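Local structure of serine protease inhibitor (Schistosoma haematobium, 3STO) at residues 163-169 / 189-195; 184-190 / 337-343. The protein probably inhibits serine-type endopeptidases. Residues are numbered along the deposited sequence.

Interaction 1: residues 163-169 / 189-195; sequences WVDQQSN and VNVFYFR
The last turn of helix 153-167 lies nearly parallel to the extended strand 186-197: the axes of 163-167 and 189-194 are 9.5 Å apart at 15°. Trp163 (chi1 t, chi2 80°) sets its indole on the strand, CZ3 3.8 Å from Val191 CG2 and 3.9 Å from Val189 CG1; NE1 hydrogen-bonds to Glu144 OE1. Val164 CG2 is 4.0 Å from Val189 CG1. Gln167 (chi1 m) has CA 7.1 Å from Val191 CA and CB 3.9 Å from Val191 CG1; OE1 hydrogen-bonds to Ser118. Ser168 leaves helical geometry, CA 6.6 Å from Tyr193 CA; OG hydrogen-bonds to Val164 O (3.1 Å), and O lies 3.7 Å from Tyr193 CE1. Asn169, poorly ordered (phi/psi 50/39), puts CB 3.8 Å from Tyr193 OH. No hydrogen bond joins the segments. Val189 and Val191 (both t) point toward the helix, Tyr193 (t) toward its end and the following turn. Such largely apolar packing of a helix along a strand, on a sheet face, is characteristic of helix F on serpin sheet A.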
loop_
_atom_site.group_PDB
_atom_site.type_symbol
_atom_site.label_atom_id
_atom_site.label_comp_id
_atom_site.label_asym_id
_atom_site.label_seq_id
_atom_site.Cartn_x
_atom_site.Cartn_y
_atom_site.Cartn_z
ATOM N N TRP A 163 3.144 -17.469 7.628
ATOM C CA TRP A 163 2.560 -16.297 8.224
ATOM C C TRP A 163 1.900 -15.478 7.132
ATOM O O TRP A 163 0.774 -15.028 7.288
ATOM C CB TRP A 163 3.619 -15.439 8.936
ATOM C CG TRP A 163 2.996 -14.221 9.584
ATOM C CD1 TRP A 163 2.335 -14.182 10.770
ATOM C CD2 TRP A 163 2.972 -12.882 9.071
ATOM N NE1 TRP A 163 1.922 -12.904 11.052
ATOM C CE2 TRP A 163 2.289 -12.083 10.024
ATOM C CE3 TRP A 163 3.463 -12.277 7.908
ATOM C CZ2 TRP A 163 2.057 -10.714 9.840
ATOM C CZ3 TRP A 163 3.250 -10.904 7.735
ATOM C CH2 TRP A 163 2.548 -10.144 8.696
ATOM N N VAL A 164 2.623 -15.285 6.034
ATOM C CA VAL A 164 2.156 -14.448 4.959
ATOM C C VAL A 164 0.886 -15.045 4.376
ATOM O O VAL A 164 -0.151 -14.384 4.315
ATOM C CB VAL A 164 3.218 -14.298 3.867
ATOM C CG1 VAL A 164 2.647 -13.528 2.687
ATOM C CG2 VAL A 164 4.465 -13.574 4.425
ATOM N N ASP A 165 0.972 -16.305 3.972
ATOM C CA ASP A 165 -0.200 -17.075 3.569
ATOM C C ASP A 165 -1.417 -16.884 4.500
ATOM O O ASP A 165 -2.540 -16.723 4.032
ATOM C CB ASP A 165 0.170 -18.549 3.480
ATOM C CG ASP A 165 -0.926 -19.388 2.864
ATOM O OD1 ASP A 165 -1.813 -19.842 3.623
ATOM O OD2 ASP A 165 -0.897 -19.598 1.627
ATOM N N GLN A 166 -1.202 -16.875 5.810
ATOM C CA GLN A 166 -2.306 -16.677 6.739
ATOM C C GLN A 166 -2.915 -15.278 6.671
ATOM O O GLN A 166 -4.082 -15.093 7.002
ATOM C CB GLN A 166 -1.872 -16.986 8.181
ATOM N N GLN A 167 -2.137 -14.287 6.255
ATOM C CA GLN A 167 -2.626 -12.905 6.260
ATOM C C GLN A 167 -3.302 -12.535 4.940
ATOM O O GLN A 167 -4.186 -11.676 4.890
ATOM C CB GLN A 167 -1.479 -11.925 6.526
ATOM C CG GLN A 167 -0.538 -12.378 7.588
ATOM C CD GLN A 167 -1.162 -12.359 8.951
ATOM O OE1 GLN A 167 -1.925 -11.452 9.292
ATOM N NE2 GLN A 167 -0.846 -13.359 9.748
ATOM N N SER A 168 -2.870 -13.193 3.871
ATOM C CA SER A 168 -3.316 -12.874 2.521
ATOM C C SER A 168 -4.567 -13.638 2.131
ATOM O O SER A 168 -4.993 -13.573 0.973
ATOM C CB SER A 168 -2.205 -13.215 1.521
ATOM O OG SER A 168 -1.746 -14.551 1.693
ATOM N N ASN A 169 -5.139 -14.368 3.089
ATOM C CA ASN A 169 -6.205 -15.324 2.802
ATOM C C ASN A 169 -5.854 -16.257 1.649
ATOM O O ASN A 169 -6.705 -16.562 0.818
ATOM C CB ASN A 169 -7.510 -14.599 2.470
ATOM C CG ASN A 169 -8.596 -14.872 3.480
ATOM O OD1 ASN A 169 -8.375 -14.757 4.692
ATOM N ND2 ASN A 169 -9.776 -15.261 2.994
ATOM N N VAL A 189 8.152 -7.821 7.678
ATOM C CA VAL A 189 7.241 -8.150 6.585
ATOM C C VAL A 189 5.912 -7.398 6.769
ATOM O O VAL A 189 5.219 -7.567 7.767
ATOM C CB VAL A 189 6.962 -9.684 6.485
ATOM C CG1 VAL A 189 6.151 -9.995 5.241
ATOM C CG2 VAL A 189 8.253 -10.473 6.415
ATOM N N ASN A 190 5.575 -6.537 5.818
ATOM C CA ASN A 190 4.274 -5.870 5.825
ATOM C C ASN A 190 3.274 -6.420 4.772
ATOM O O ASN A 190 3.608 -6.649 3.614
ATOM C CB ASN A 190 4.398 -4.334 5.717
ATOM C CG ASN A 190 3.020 -3.646 5.759
ATOM O OD1 ASN A 190 2.475 -3.215 4.734
ATOM N ND2 ASN A 190 2.437 -3.590 6.947
ATOM N N VAL A 191 2.059 -6.663 5.231
ATOM C CA VAL A 191 0.965 -7.117 4.404
ATOM C C VAL A 191 -0.190 -6.127 4.522
ATOM O O VAL A 191 -0.603 -5.744 5.632
ATOM C CB VAL A 191 0.460 -8.505 4.843
ATOM C CG1 VAL A 191 -0.848 -8.843 4.139
ATOM C CG2 VAL A 191 1.517 -9.571 4.590
ATOM N N PHE A 192 -0.716 -5.696 3.387
ATOM C CA PHE A 192 -1.866 -4.799 3.437
ATOM C C PHE A 192 -2.987 -5.329 2.569
ATOM O O PHE A 192 -2.929 -5.274 1.334
ATOM C CB PHE A 192 -1.479 -3.398 3.002
ATOM C CG PHE A 192 -2.392 -2.325 3.522
ATOM C CD1 PHE A 192 -3.505 -1.916 2.778
ATOM C CD2 PHE A 192 -2.118 -1.697 4.744
ATOM C CE1 PHE A 192 -4.332 -0.901 3.263
ATOM C CE2 PHE A 192 -2.926 -0.678 5.232
ATOM C CZ PHE A 192 -4.035 -0.270 4.499
ATOM N N TYR A 193 -4.001 -5.850 3.239
ATOM C CA TYR A 193 -5.090 -6.525 2.552
ATOM C C TYR A 193 -6.346 -5.650 2.564
ATOM O O TYR A 193 -6.898 -5.324 3.625
ATOM C CB TYR A 193 -5.351 -7.885 3.218
ATOM C CG TYR A 193 -6.250 -8.847 2.473
ATOM C CD1 TYR A 193 -5.855 -9.418 1.282
ATOM C CD2 TYR A 193 -7.485 -9.218 2.996
ATOM C CE1 TYR A 193 -6.678 -10.331 0.613
ATOM C CE2 TYR A 193 -8.316 -10.120 2.345
ATOM C CZ TYR A 193 -7.906 -10.681 1.159
ATOM O OH TYR A 193 -8.735 -11.581 0.511
ATOM N N PHE A 194 -6.775 -5.279 1.366
ATOM C CA PHE A 194 -8.018 -4.579 1.164
ATOM C C PHE A 194 -9.017 -5.494 0.458
ATOM O O PHE A 194 -8.670 -6.177 -0.485
ATOM C CB PHE A 194 -7.773 -3.316 0.332
ATOM C CG PHE A 194 -8.991 -2.474 0.158
ATOM C CD1 PHE A 194 -9.951 -2.804 -0.800
ATOM C CD2 PHE A 194 -9.201 -1.362 0.973
ATOM C CE1 PHE A 194 -11.101 -2.014 -0.971
ATOM C CE2 PHE A 194 -10.335 -0.570 0.821
ATOM C CZ PHE A 194 -11.296 -0.897 -0.151
ATOM N N ARG A 195 -10.264 -5.485 0.904
ATOM C CA ARG A 195 -11.295 -6.310 0.292
ATOM C C ARG A 195 -12.701 -5.714 0.454
ATOM O O ARG A 195 -13.154 -5.419 1.568
ATOM C CB ARG A 195 -11.240 -7.727 0.850
ATOM C CG ARG A 195 -12.259 -8.666 0.227
ATOM C CD ARG A 195 -12.938 -9.528 1.299
ATOM N NE ARG A 195 -12.343 -10.853 1.438
ATOM C CZ ARG A 195 -12.415 -11.585 2.546
ATOM N NH1 ARG A 195 -13.042 -11.100 3.610
ATOM N NH2 ARG A 195 -11.851 -12.792 2.599
#

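Interaction 2: residues 184-190 / 337-343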
loop_
_atom_site.group_PDB
_atom_site.type_symbol
_atom_site.label_atom_id
_atom_site.label_comp_id
_atom_site.label_asym_id
_atom_site.label_seq_id
_atom_site.Cartn_x
_atom_site.Cartn_y
_atom_site.Cartn_z
ATOM N N THR A 184 21.206 -14.056 9.156
ATOM C CA THR A 184 20.115 -13.098 9.210
ATOM C C THR A 184 19.651 -12.905 10.654
ATOM O O THR A 184 19.293 -13.864 11.331
ATOM C CB THR A 184 18.931 -13.513 8.274
ATOM O OG1 THR A 184 19.256 -13.170 6.920
ATOM C CG2 THR A 184 17.632 -12.795 8.671
ATOM N N ALA A 185 19.650 -11.659 11.114
ATOM C CA ALA A 185 19.177 -11.326 12.456
ATOM C C ALA A 185 17.668 -11.077 12.512
ATOM O O ALA A 185 16.969 -11.609 13.369
ATOM C CB ALA A 185 19.931 -10.100 12.991
HETATM N N MSE A 186 17.173 -10.244 11.601
HETATM C CA MSE A 186 15.796 -9.783 11.694
HETATM C C MSE A 186 15.203 -9.394 10.360
HETATM O O MSE A 186 15.849 -8.723 9.542
HETATM C CB MSE A 186 15.695 -8.600 12.655
HETATM C CG MSE A 186 14.283 -8.018 12.750
HETATM SE SE MSE A 186 14.091 -6.683 14.207
HETATM C CE MSE A 186 15.846 -5.824 14.072
ATOM N N ILE A 187 13.969 -9.830 10.152
ATOM C CA ILE A 187 13.222 -9.484 8.954
ATOM C C ILE A 187 11.844 -8.930 9.293
ATOM O O ILE A 187 11.106 -9.497 10.104
ATOM C CB ILE A 187 13.046 -10.690 8.064
ATOM C CG1 ILE A 187 14.396 -11.078 7.429
ATOM C CG2 ILE A 187 11.962 -10.396 7.007
ATOM C CD1 ILE A 187 14.303 -12.269 6.492
ATOM N N LEU A 188 11.526 -7.793 8.699
ATOM C CA LEU A 188 10.193 -7.193 8.810
ATOM C C LEU A 188 9.413 -7.426 7.515
ATOM O O LEU A 188 9.960 -7.258 6.408
ATOM C CB LEU A 188 10.292 -5.694 9.057
ATOM C CG LEU A 188 11.044 -5.177 10.278
ATOM C CD1 LEU A 188 11.100 -3.655 10.220
ATOM C CD2 LEU A 188 10.357 -5.648 11.523
ATOM N N VAL A 189 8.152 -7.821 7.678
ATOM C CA VAL A 189 7.241 -8.150 6.585
ATOM C C VAL A 189 5.912 -7.398 6.769
ATOM O O VAL A 189 5.219 -7.567 7.767
ATOM C CB VAL A 189 6.962 -9.684 6.485
ATOM C CG1 VAL A 189 6.151 -9.995 5.241
ATOM C CG2 VAL A 189 8.253 -10.473 6.415
ATOM N N ASN A 190 5.575 -6.537 5.818
ATOM C CA ASN A 190 4.274 -5.870 5.825
ATOM C C ASN A 190 3.274 -6.420 4.772
ATOM O O ASN A 190 3.608 -6.649 3.614
ATOM C CB ASN A 190 4.398 -4.334 5.717
ATOM C CG ASN A 190 3.020 -3.646 5.759
ATOM O OD1 ASN A 190 2.475 -3.215 4.734
ATOM N ND2 ASN A 190 2.437 -3.590 6.947
ATOM N N VAL A 337 17.990 -4.673 11.248
ATOM C CA VAL A 337 17.036 -5.203 10.292
ATOM C C VAL A 337 17.745 -5.591 8.997
ATOM O O VAL A 337 18.382 -4.749 8.372
ATOM C CB VAL A 337 15.895 -4.200 10.039
ATOM C CG1 VAL A 337 15.044 -4.646 8.823
ATOM C CG2 VAL A 337 15.038 -4.073 11.290
ATOM N N ASN A 338 17.651 -6.860 8.599
ATOM C CA ASN A 338 18.271 -7.295 7.347
ATOM C C ASN A 338 17.379 -6.947 6.155
ATOM O O ASN A 338 17.853 -6.399 5.157
ATOM C CB ASN A 338 18.515 -8.803 7.352
ATOM C CG ASN A 338 19.535 -9.225 8.362
ATOM O OD1 ASN A 338 19.209 -9.464 9.536
ATOM N ND2 ASN A 338 20.790 -9.324 7.920
ATOM N N GLU A 339 16.091 -7.276 6.257
ATOM C CA GLU A 339 15.148 -7.047 5.156
ATOM C C GLU A 339 13.832 -6.432 5.643
ATOM O O GLU A 339 13.341 -6.731 6.734
ATOM C CB GLU A 339 14.850 -8.344 4.407
ATOM C CG GLU A 339 16.064 -9.203 4.128
ATOM C CD GLU A 339 15.709 -10.529 3.454
ATOM O OE1 GLU A 339 14.834 -10.537 2.555
ATOM O OE2 GLU A 339 16.306 -11.569 3.827
ATOM N N PHE A 340 13.277 -5.562 4.819
ATOM C CA PHE A 340 12.058 -4.877 5.134
ATOM C C PHE A 340 11.262 -4.994 3.827
ATOM O O PHE A 340 11.563 -4.370 2.812
ATOM C CB PHE A 340 12.378 -3.439 5.540
ATOM C CG PHE A 340 11.190 -2.639 6.027
ATOM C CD1 PHE A 340 9.931 -2.862 5.543
ATOM C CD2 PHE A 340 11.352 -1.645 6.971
ATOM C CE1 PHE A 340 8.849 -2.107 5.972
ATOM C CE2 PHE A 340 10.267 -0.888 7.407
ATOM C CZ PHE A 340 9.013 -1.126 6.893
ATOM N N ILE A 341 10.259 -5.856 3.865
ATOM C CA ILE A 341 9.609 -6.325 2.665
ATOM C C ILE A 341 8.126 -6.077 2.766
ATOM O O ILE A 341 7.515 -6.429 3.775
ATOM C CB ILE A 341 9.865 -7.854 2.438
ATOM C CG1 ILE A 341 11.344 -8.119 2.148
ATOM C CG2 ILE A 341 9.101 -8.359 1.251
ATOM C CD1 ILE A 341 11.723 -9.578 2.308
ATOM N N GLN A 342 7.563 -5.463 1.717
ATOM C CA GLN A 342 6.108 -5.367 1.556
ATOM C C GLN A 342 5.608 -6.292 0.424
ATOM O O GLN A 342 6.131 -6.295 -0.685
ATOM C CB GLN A 342 5.637 -3.915 1.352
ATOM C CG GLN A 342 4.128 -3.804 1.195
ATOM C CD GLN A 342 3.664 -2.361 1.028
ATOM O OE1 GLN A 342 3.788 -1.775 -0.051
ATOM N NE2 GLN A 342 3.129 -1.781 2.093
ATOM N N THR A 343 4.619 -7.106 0.729
ATOM C CA THR A 343 4.071 -7.987 -0.256
ATOM C C THR A 343 2.594 -7.620 -0.432
ATOM O O THR A 343 1.842 -7.555 0.556
ATOM C CB THR A 343 4.285 -9.457 0.118
ATOM O OG1 THR A 343 3.632 -10.297 -0.852
ATOM C CG2 THR A 343 3.728 -9.754 1.477
#
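This is the parallel pairing of central sheet A strands known from native serpins, with strands 3A (186-197) and 5A (339-348) directly adjacent and no inserted reactive-centre loop between them. The evidence is the spacing, 4.7 Å between the short axes at 17°, and the unbroken hydrogen bonding from Leu188 through Thr343. Leu188 N donates to Glu339 O (2.9 Å), Ile341 N to Leu188 O (2.9 Å), Asn190 N to Ile341 O (2.8 Å) and Thr343 N to Asn190 O (3.1 Å). The regular pattern ends at Leu188 with Glu339. Beyond it Asn338 N takes the place Glu339 N would have, donating to Met186 O at 2.8 Å, and Asn338 OD1 accepts from both Ala185 N (2.7 Å) and Met186 N (3.0 Å), doing the work of a backbone carbonyl. On the outer edges, Ile187 and Val189 hydrogen-bond through the backbone to Phe122 and Gly120, and Phe340 to Leu306. The polar pair Asn190 and Gln342 shares a face with Leu188 and Phe340, turned to helix 43-55. Gln342 NE2 donates to Asn190 OD1 (3.1 Å) and to Cys42 O, while Gln342 OE1 is met by Thr41 and Asn344. Asn190 ND2 hydrogen-bonds weakly to Thr119. The apolar half of the face has an off-centre CH-pi contact: Leu188 CD1 sits 4.3 Å from the centroid of the Phe340 ring, 29° off its normal.

In the fold
Interactions 1 and 2 lie along one strand, 186-197, their centres about 15 Å apart. In chain order come 163-169, 184-190, 189-195 and, far downstream, 337-343, so the two contacts cross in sequence and share Val189 and Asn190. Strand 186-197 is thus hydrogen-bonded in parallel to strand 339-348 and covered by helix 153-167. The contacts also touch: Thr343 CG2 is 3.8 Å from Val191 CG2, strand to strand, and Val164 CG1 lies 4.1 Å from Thr343 CG2, so the helix reaches both strands. In serpins the reactive-centre loop inserts between these two strands on cleavage; the geometry here is consistent with the uninserted state, with helix F lying beside that route.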